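Local structure of protein Amuc_1100 (Akkermansia muciniphila, 6KNY) at residues A[82-87]-A[129-134]; A[50-55]-A[274-279]; A[105-110]-A[145-150]. The protein is of unknown function but is probably anchored in a membrane of Akkermansia muciniphila by a transmembrane helix. One frame throughout, in Å; residues are numbered along the deposited sequence.

Contact 1: residues A[82-87]-A[129-134]; sequences DSLISS and SLVNKL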
loop_
_atom_site.group_PDB
_atom_site.type_symbol
_atom_site.label_atom_id
_atom_site.label_comp_id
_atom_site.label_asym_id
_atom_site.label_seq_id
_atom_site.Cartn_x
_atom_site.Cartn_y
_atom_site.Cartn_z
ATOM N N ASP A 82 -12.165 -5.975 5.749
ATOM C CA ASP A 82 -13.585 -6.233 5.547
ATOM C C ASP A 82 -14.212 -5.197 4.623
ATOM O O ASP A 82 -15.058 -5.533 3.787
ATOM C CB ASP A 82 -14.278 -6.286 6.903
ATOM C CG ASP A 82 -13.869 -7.506 7.707
ATOM O OD1 ASP A 82 -12.764 -8.035 7.482
ATOM O OD2 ASP A 82 -14.676 -7.969 8.526
ATOM N N SER A 83 -13.771 -3.941 4.713
ATOM C CA SER A 83 -14.270 -2.917 3.795
ATOM C C SER A 83 -13.792 -3.172 2.371
ATOM O O SER A 83 -14.560 -3.022 1.413
ATOM C CB SER A 83 -13.841 -1.527 4.255
ATOM O OG SER A 83 -14.724 -1.062 5.249
ATOM N N LEU A 84 -12.521 -3.564 2.213
ATOM C CA LEU A 84 -11.984 -3.817 0.878
ATOM C C LEU A 84 -12.719 -4.974 0.210
ATOM O O LEU A 84 -13.136 -4.871 -0.948
ATOM C CB LEU A 84 -10.482 -4.106 0.962
ATOM C CG LEU A 84 -9.840 -4.560 -0.356
ATOM C CD1 LEU A 84 -10.021 -3.467 -1.405
ATOM C CD2 LEU A 84 -8.357 -4.935 -0.178
ATOM N N ILE A 85 -12.888 -6.077 0.929
ATOM C CA ILE A 85 -13.624 -7.223 0.383
ATOM C C ILE A 85 -15.019 -6.802 -0.055
ATOM O O ILE A 85 -15.461 -7.115 -1.164
ATOM C CB ILE A 85 -13.681 -8.353 1.423
ATOM C CG1 ILE A 85 -12.291 -8.969 1.604
ATOM C CG2 ILE A 85 -14.762 -9.390 1.022
ATOM C CD1 ILE A 85 -12.199 -9.898 2.790
ATOM N N SER A 86 -15.698 -6.020 0.785
ATOM C CA SER A 86 -17.057 -5.573 0.485
ATOM C C SER A 86 -17.088 -4.658 -0.733
ATOM O O SER A 86 -17.976 -4.782 -1.589
ATOM C CB SER A 86 -17.653 -4.880 1.712
ATOM O OG SER A 86 -18.536 -3.847 1.322
ATOM N N SER A 87 -16.107 -3.764 -0.854
ATOM C CA SER A 87 -16.036 -2.891 -2.026
ATOM C C SER A 87 -15.779 -3.675 -3.322
ATOM O O SER A 87 -16.323 -3.321 -4.379
ATOM C CB SER A 87 -14.959 -1.828 -1.823
ATOM O OG SER A 87 -14.727 -1.156 -3.045
ATOM N N SER A 129 -4.967 3.016 1.438
ATOM C CA SER A 129 -5.396 4.098 0.558
ATOM C C SER A 129 -5.074 3.780 -0.897
ATOM O O SER A 129 -5.898 4.011 -1.794
ATOM C CB SER A 129 -4.740 5.410 0.982
ATOM O OG SER A 129 -5.029 6.426 0.045
ATOM N N LEU A 130 -3.869 3.254 -1.150
ATOM C CA LEU A 130 -3.460 2.879 -2.510
ATOM C C LEU A 130 -4.385 1.824 -3.111
ATOM O O LEU A 130 -4.904 1.991 -4.218
ATOM C CB LEU A 130 -2.021 2.343 -2.497
ATOM C CG LEU A 130 -1.499 1.804 -3.843
ATOM C CD1 LEU A 130 -1.689 2.827 -4.963
ATOM C CD2 LEU A 130 -0.034 1.396 -3.729
ATOM N N VAL A 131 -4.584 0.713 -2.409
ATOM C CA VAL A 131 -5.389 -0.354 -2.992
ATOM C C VAL A 131 -6.813 0.133 -3.252
ATOM O O VAL A 131 -7.430 -0.212 -4.267
ATOM C CB VAL A 131 -5.348 -1.596 -2.091
ATOM C CG1 VAL A 131 -6.295 -2.670 -2.619
ATOM C CG2 VAL A 131 -3.921 -2.142 -2.056
ATOM N N ASN A 132 -7.336 0.988 -2.369
ATOM C CA ASN A 132 -8.697 1.492 -2.555
ATOM C C ASN A 132 -8.816 2.366 -3.798
ATOM O O ASN A 132 -9.816 2.282 -4.526
ATOM C CB ASN A 132 -9.156 2.231 -1.300
ATOM C CG ASN A 132 -9.715 1.284 -0.261
ATOM O OD1 ASN A 132 -10.767 0.678 -0.466
ATOM N ND2 ASN A 132 -8.992 1.101 0.828
ATOM N N LYS A 133 -7.805 3.195 -4.080
ATOM C CA LYS A 133 -7.791 3.902 -5.360
ATOM C C LYS A 133 -7.706 2.927 -6.541
ATOM O O LYS A 133 -8.356 3.135 -7.573
ATOM C CB LYS A 133 -6.638 4.913 -5.401
ATOM N N LEU A 134 -6.943 1.838 -6.403
ATOM C CA LEU A 134 -6.854 0.857 -7.493
ATOM C C LEU A 134 -8.198 0.173 -7.740
ATOM O O LEU A 134 -8.539 -0.157 -8.885
ATOM C CB LEU A 134 -5.793 -0.201 -7.190
ATOM C CG LEU A 134 -4.317 0.215 -7.098
ATOM C CD1 LEU A 134 -3.475 -0.955 -6.610
ATOM C CD2 LEU A 134 -3.790 0.731 -8.431
#
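Leu84 and Val131 meet through methyl groups, the closest part of a contact in which Asn132 has about as large a share as Val131. Both branch ends of Leu84 close on one methyl of Val131: CD2 of Leu84 lies 3.9 Å from CG1 of Val131, and CD1 of Leu84 lies 4.0 Å from the same CG1. The two side chains cross at about a right angle, so the valine methyl sits against the fork of the leucine. The first torsions make this possible: in Leu84 CG stands opposite the backbone N (chi1 173°), and in Val131 CG1 does the same (chi1 174°), which carries both groups into the gap between the helices. From the next residue, OD1 of Asn132 comes to 4.3 Å from CD1 of Leu84, a loose contact with no bond. The closest approach of the two backbones, measured between CA atoms, is 7.1 Å from Leu84 to Asn132.

In the next shell, Leu102 touches both Leu84 and Val131, and Val131 also rests on Phe142 of strand 141-146. The amide of Asn132 is held by its own helix, ND2 donating to Asn128 O. Little surface is buried, 125 Å² in all. With Leu84 and Val131 themselves buried, this is light apolar helix-helix packing between helices 70-91 and 117-134, the latter also backed by a strand of the sheet of an alpha-beta fold.

Contact 2: residues A[50-55]-A[274-279]; sequences GSLETA and VHFNQP
Glu53 crosses Pro279 at a slant in the closest part of this contact, where the CA atoms of the two residues are 6.1 Å apart. CG of Glu53 touches CB of Pro279 at 3.8 Å, and the carboxylate oxygen OE2 of Glu53 reaches CA of Pro279 at 3.6 Å. The bend of the glutamate chain at its second torsion (chi2 81°) brings OE2 beside CA and the carbonyl carbon of Pro279, where it accepts a hydrogen bond from the backbone N of Lys280. With an alanine here in place of Glu53, the N-H of Lys280 is likely to lose this acceptor, and CB of Pro279 its neighbour CG.

The second touch is looser: CD2 of Leu52 comes to CD1 of Phe276, at the ring edge and near its plane, and CG of Leu52 to CE1 of Phe276, both at 4.2 Å. One face of the same ring takes CG1 of Val274, 3.7 Å above the plane and offset toward the rim, while Tyr56 adds a further neighbour. Short helix 51-55, with Gly50 as its N-cap, thus packs on the C-terminal end of strand 265-276, bringing the two ends of the modelled chain together beside the mixed sheet.

At the end of the strand, His275 ND1 donates to OD1 of Asn277, in the turn that follows, at 2.8 Å, with the oxygen in the imidazole plane and an N-H...O angle of 147°. His275 is buried, and its NE2 bonds to Ser63 O. On the solvent side Gln278 points its CB away from the helix.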
loop_
_atom_site.group_PDB
_atom_site.type_symbol
_atom_site.label_atom_id
_atom_site.label_comp_id
_atom_site.label_asym_id
_atom_site.label_seq_id
_atom_site.Cartn_x
_atom_site.Cartn_y
_atom_site.Cartn_z
ATOM N N GLY A 50 14.446 22.925 3.787
ATOM C CA GLY A 50 15.474 22.310 2.980
ATOM C C GLY A 50 14.927 21.807 1.649
ATOM O O GLY A 50 13.720 21.820 1.377
ATOM N N SER A 51 15.851 21.346 0.800
ATOM C CA SER A 51 15.475 20.957 -0.560
ATOM C C SER A 51 14.553 19.735 -0.576
ATOM O O SER A 51 13.607 19.682 -1.374
ATOM C CB SER A 51 16.732 20.731 -1.412
ATOM O OG SER A 51 17.567 19.730 -0.880
ATOM N N LEU A 52 14.761 18.770 0.326
ATOM C CA LEU A 52 13.879 17.596 0.336
ATOM C C LEU A 52 12.466 17.958 0.792
ATOM O O LEU A 52 11.474 17.498 0.201
ATOM C CB LEU A 52 14.460 16.507 1.237
ATOM C CG LEU A 52 13.769 15.139 1.222
ATOM C CD1 LEU A 52 14.113 14.371 -0.075
ATOM C CD2 LEU A 52 14.165 14.349 2.456
ATOM N N GLU A 53 12.362 18.768 1.849
ATOM C CA GLU A 53 11.066 19.225 2.349
ATOM C C GLU A 53 10.291 19.982 1.281
ATOM O O GLU A 53 9.081 19.790 1.136
ATOM C CB GLU A 53 11.264 20.114 3.580
ATOM C CG GLU A 53 11.818 19.379 4.798
ATOM C CD GLU A 53 13.339 19.188 4.745
ATOM O OE1 GLU A 53 13.982 19.537 3.721
ATOM O OE2 GLU A 53 13.896 18.672 5.736
ATOM N N THR A 54 10.968 20.863 0.539
ATOM C CA THR A 54 10.322 21.598 -0.549
ATOM C C THR A 54 9.795 20.651 -1.614
ATOM O O THR A 54 8.631 20.729 -2.025
ATOM C CB THR A 54 11.308 22.562 -1.208
ATOM O OG1 THR A 54 11.771 23.523 -0.269
ATOM C CG2 THR A 54 10.624 23.299 -2.363
ATOM N N ALA A 55 10.662 19.769 -2.100
ATOM C CA ALA A 55 10.331 18.966 -3.266
ATOM C C ALA A 55 9.162 18.033 -2.997
ATOM O O ALA A 55 8.404 17.724 -3.915
ATOM C CB ALA A 55 11.560 18.155 -3.712
ATOM N N VAL A 274 7.722 5.784 0.580
ATOM C CA VAL A 274 8.758 6.637 1.152
ATOM C C VAL A 274 8.236 7.202 2.473
ATOM O O VAL A 274 7.287 7.996 2.482
ATOM C CB VAL A 274 9.152 7.745 0.167
ATOM C CG1 VAL A 274 10.185 8.686 0.779
ATOM C CG2 VAL A 274 9.673 7.108 -1.145
ATOM N N HIS A 275 8.832 6.778 3.596
ATOM C CA HIS A 275 8.511 7.371 4.892
ATOM C C HIS A 275 9.539 8.454 5.225
ATOM O O HIS A 275 10.719 8.150 5.435
ATOM C CB HIS A 275 8.475 6.343 6.023
ATOM C CG HIS A 275 8.111 6.967 7.340
ATOM N ND1 HIS A 275 9.052 7.349 8.277
ATOM C CD2 HIS A 275 6.912 7.363 7.835
ATOM C CE1 HIS A 275 8.446 7.916 9.307
ATOM N NE2 HIS A 275 7.147 7.921 9.071
ATOM N N PHE A 276 9.082 9.702 5.315
ATOM C CA PHE A 276 9.938 10.825 5.695
ATOM C C PHE A 276 10.138 10.838 7.205
ATOM O O PHE A 276 9.170 10.796 7.968
ATOM C CB PHE A 276 9.327 12.138 5.205
ATOM C CG PHE A 276 9.283 12.225 3.715
ATOM C CD1 PHE A 276 10.386 12.679 2.999
ATOM C CD2 PHE A 276 8.162 11.808 3.020
ATOM C CE1 PHE A 276 10.367 12.717 1.600
ATOM C CE2 PHE A 276 8.136 11.832 1.625
ATOM C CZ PHE A 276 9.240 12.285 0.917
ATOM N N ASN A 277 11.397 10.884 7.636
ATOM C CA ASN A 277 11.727 10.568 9.018
ATOM C C ASN A 277 11.826 11.802 9.909
ATOM O O ASN A 277 11.305 11.790 11.026
ATOM C CB ASN A 277 13.033 9.771 9.072
ATOM C CG ASN A 277 12.848 8.338 8.604
ATOM O OD1 ASN A 277 11.739 7.783 8.705
ATOM N ND2 ASN A 277 13.919 7.736 8.060
ATOM N N GLN A 278 12.484 12.850 9.449
ATOM C CA GLN A 278 12.677 14.005 10.336
ATOM C C GLN A 278 12.729 15.280 9.497
ATOM O O GLN A 278 13.713 16.026 9.528
ATOM C CB GLN A 278 13.938 13.809 11.201
ATOM C CG GLN A 278 15.287 13.852 10.477
ATOM C CD GLN A 278 15.885 12.482 10.192
ATOM O OE1 GLN A 278 15.490 11.473 10.779
ATOM N NE2 GLN A 278 16.847 12.442 9.274
ATOM N N PRO A 279 11.690 15.567 8.724
ATOM C CA PRO A 279 11.706 16.794 7.926
ATOM C C PRO A 279 11.718 18.004 8.854
ATOM O O PRO A 279 11.186 17.960 9.969
ATOM C CB PRO A 279 10.400 16.712 7.124
ATOM C CG PRO A 279 9.481 15.922 8.005
ATOM C CD PRO A 279 10.352 14.944 8.757
#

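Contact 3: residues A[105-110]-A[145-150]; sequences QVYSTQ and VYRPQL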
loop_
_atom_site.group_PDB
_atom_site.type_symbol
_atom_site.label_atom_id
_atom_site.label_comp_id
_atom_site.label_asym_id
_atom_site.label_seq_id
_atom_site.Cartn_x
_atom_site.Cartn_y
_atom_site.Cartn_z
ATOM N N GLN A 105 -1.036 -10.318 6.468
ATOM C CA GLN A 105 -1.658 -11.549 6.950
ATOM C C GLN A 105 -0.868 -12.153 8.100
ATOM O O GLN A 105 -1.427 -12.875 8.932
ATOM C CB GLN A 105 -1.810 -12.581 5.823
ATOM C CG GLN A 105 -2.678 -13.791 6.245
ATOM C CD GLN A 105 -3.024 -14.727 5.094
ATOM O OE1 GLN A 105 -2.276 -14.838 4.123
ATOM N NE2 GLN A 105 -4.170 -15.405 5.200
ATOM N N VAL A 106 0.424 -11.847 8.189
ATOM C CA VAL A 106 1.213 -12.305 9.328
ATOM C C VAL A 106 0.638 -11.820 10.664
ATOM O O VAL A 106 0.945 -12.385 11.719
ATOM C CB VAL A 106 2.673 -11.837 9.134
ATOM C CG1 VAL A 106 2.770 -10.302 9.199
ATOM C CG2 VAL A 106 3.603 -12.506 10.137
ATOM N N TYR A 107 -0.187 -10.778 10.651
ATOM C CA TYR A 107 -0.797 -10.272 11.875
ATOM C C TYR A 107 -2.302 -10.539 11.922
ATOM O O TYR A 107 -3.037 -9.831 12.624
ATOM C CB TYR A 107 -0.498 -8.779 12.017
ATOM C CG TYR A 107 0.989 -8.479 12.086
ATOM C CD1 TYR A 107 1.784 -9.053 13.071
ATOM C CD2 TYR A 107 1.599 -7.645 11.147
ATOM C CE1 TYR A 107 3.149 -8.800 13.132
ATOM C CE2 TYR A 107 2.969 -7.386 11.198
ATOM C CZ TYR A 107 3.737 -7.961 12.198
ATOM O OH TYR A 107 5.101 -7.712 12.284
ATOM N N SER A 108 -2.778 -11.543 11.182
ATOM C CA SER A 108 -4.206 -11.860 11.193
ATOM C C SER A 108 -4.647 -12.431 12.534
ATOM O O SER A 108 -5.792 -12.213 12.954
ATOM C CB SER A 108 -4.534 -12.844 10.064
ATOM O OG SER A 108 -3.692 -13.974 10.120
ATOM N N THR A 109 -3.762 -13.155 13.216
ATOM C CA THR A 109 -4.021 -13.674 14.553
ATOM C C THR A 109 -3.112 -13.032 15.590
ATOM O O THR A 109 -3.589 -12.460 16.574
ATOM C CB THR A 109 -3.835 -15.193 14.582
ATOM O OG1 THR A 109 -4.634 -15.792 13.560
ATOM C CG2 THR A 109 -4.237 -15.741 15.937
ATOM N N GLN A 110 -1.806 -13.122 15.400
ATOM C CA GLN A 110 -0.879 -12.526 16.346
ATOM C C GLN A 110 -0.815 -11.022 16.103
ATOM O O GLN A 110 -0.717 -10.567 14.958
ATOM C CB GLN A 110 0.507 -13.158 16.218
ATOM N N VAL A 145 -1.060 -8.816 -2.786
ATOM C CA VAL A 145 -0.436 -7.678 -2.120
ATOM C C VAL A 145 0.584 -8.291 -1.178
ATOM O O VAL A 145 0.217 -8.894 -0.162
ATOM C CB VAL A 145 -1.433 -6.797 -1.359
ATOM C CG1 VAL A 145 -0.696 -5.611 -0.731
ATOM C CG2 VAL A 145 -2.541 -6.316 -2.297
ATOM N N TYR A 146 1.860 -8.150 -1.508
ATOM C CA TYR A 146 2.928 -8.808 -0.774
ATOM C C TYR A 146 3.826 -7.742 -0.160
ATOM O O TYR A 146 4.308 -6.852 -0.870
ATOM C CB TYR A 146 3.731 -9.723 -1.695
ATOM C CG TYR A 146 5.061 -10.102 -1.106
ATOM C CD1 TYR A 146 5.141 -10.983 -0.029
ATOM C CD2 TYR A 146 6.236 -9.571 -1.613
ATOM C CE1 TYR A 146 6.366 -11.320 0.525
ATOM C CE2 TYR A 146 7.464 -9.906 -1.068
ATOM C CZ TYR A 146 7.518 -10.781 -0.003
ATOM O OH TYR A 146 8.727 -11.117 0.531
ATOM N N ARG A 147 4.040 -7.839 1.151
ATOM C CA ARG A 147 4.724 -6.800 1.914
ATOM C C ARG A 147 5.797 -7.433 2.789
ATOM O O ARG A 147 5.474 -8.038 3.825
ATOM C CB ARG A 147 3.722 -6.019 2.757
ATOM C CG ARG A 147 4.325 -4.983 3.712
ATOM C CD ARG A 147 3.406 -4.786 4.945
ATOM N NE ARG A 147 3.540 -5.900 5.888
ATOM C CZ ARG A 147 4.363 -5.908 6.933
ATOM N NH1 ARG A 147 5.087 -4.828 7.226
ATOM N NH2 ARG A 147 4.440 -6.985 7.702
ATOM N N PRO A 148 7.075 -7.321 2.413
ATOM C CA PRO A 148 8.148 -7.812 3.293
ATOM C C PRO A 148 8.127 -7.103 4.640
ATOM O O PRO A 148 7.764 -5.929 4.741
ATOM C CB PRO A 148 9.433 -7.486 2.517
ATOM C CG PRO A 148 9.007 -7.373 1.057
ATOM C CD PRO A 148 7.558 -6.896 1.089
ATOM N N GLN A 149 8.516 -7.827 5.686
ATOM C CA GLN A 149 8.560 -7.220 7.014
ATOM C C GLN A 149 9.682 -6.205 7.087
ATOM O O GLN A 149 10.749 -6.394 6.498
ATOM C CB GLN A 149 8.765 -8.278 8.102
ATOM C CG GLN A 149 7.586 -9.220 8.262
ATOM C CD GLN A 149 7.860 -10.335 9.254
ATOM O OE1 GLN A 149 8.772 -10.238 10.081
ATOM N NE2 GLN A 149 7.092 -11.418 9.154
ATOM N N LEU A 150 9.440 -5.135 7.834
ATOM C CA LEU A 150 10.444 -4.137 8.113
ATOM C C LEU A 150 11.372 -4.621 9.216
ATOM O O LEU A 150 10.985 -5.443 10.045
ATOM C CB LEU A 150 9.774 -2.832 8.539
ATOM C CG LEU A 150 8.825 -2.209 7.518
ATOM C CD1 LEU A 150 8.101 -0.996 8.137
ATOM C CD2 LEU A 150 9.605 -1.814 6.267
#
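Arg147 reaches from the residues that follow strand 141-146 to Val106 and Tyr107, which lie in the long linker between helices 97-100 and 117-134; the contact therefore joins a connecting loop to the end of a sheet strand in this alpha-beta fold. From CB, which points toward the linker, the chain sets out with CG opposite the backbone N (chi1 174°), and it then bends at chi3 (77°). NE donates to the carbonyl of Gly103, just before the linker segment, while NH1 forms salt bridges with OE2 of Glu153 and OE1 of Glu123. NH2, at the other tip, has a polar partner outside the two segments; within them it is 3.8 Å from CE2 of Tyr107, with ring and guanidinium planes 42° apart, an angle that fits no parallel stack. The same NH2 is 4.0 Å from CG1 of Val106, which lies at the edge of the guanidinium and near its plane.

Glu153 ties the two segments together at second hand, since its other oxygen, OE1, takes the hydroxyl of Tyr107. Two buried side chains are thus oriented by one carboxylate, whose charge would probably balance part of that of the arginine. CG1 of Val106 lies beside the Arg147-Tyr107 pair, over one face of the Tyr107 ring, 3.4 Å above the plane and toward the rim. On the exposed flank, CG2 of Val106 stands 3.8 Å from the amide nitrogen NE2 of Gln149.

How the contacts relate
Along the chain the segments come in the order 50-55, 82-87, 105-110, 129-134, 145-150 and 274-279, so contact 2 closes a loop within which contacts 1 and 3 lie, their own segments alternating. Contact 1 has its centre about 17 Å from that of contact 3, and their nearest atoms are about 4 Å apart without touching; helix 117-134 of contact 1 is followed by strand 141-146 of contact 3. Contact 2 is remote, its centre about 28 Å from that of contact 1 and about 27 Å from that of contact 3, across the chain's centre from contact 1. Contacts 2 and 3 reach the same mixed sheet, which joins the packed helices to the region where the chain ends meet.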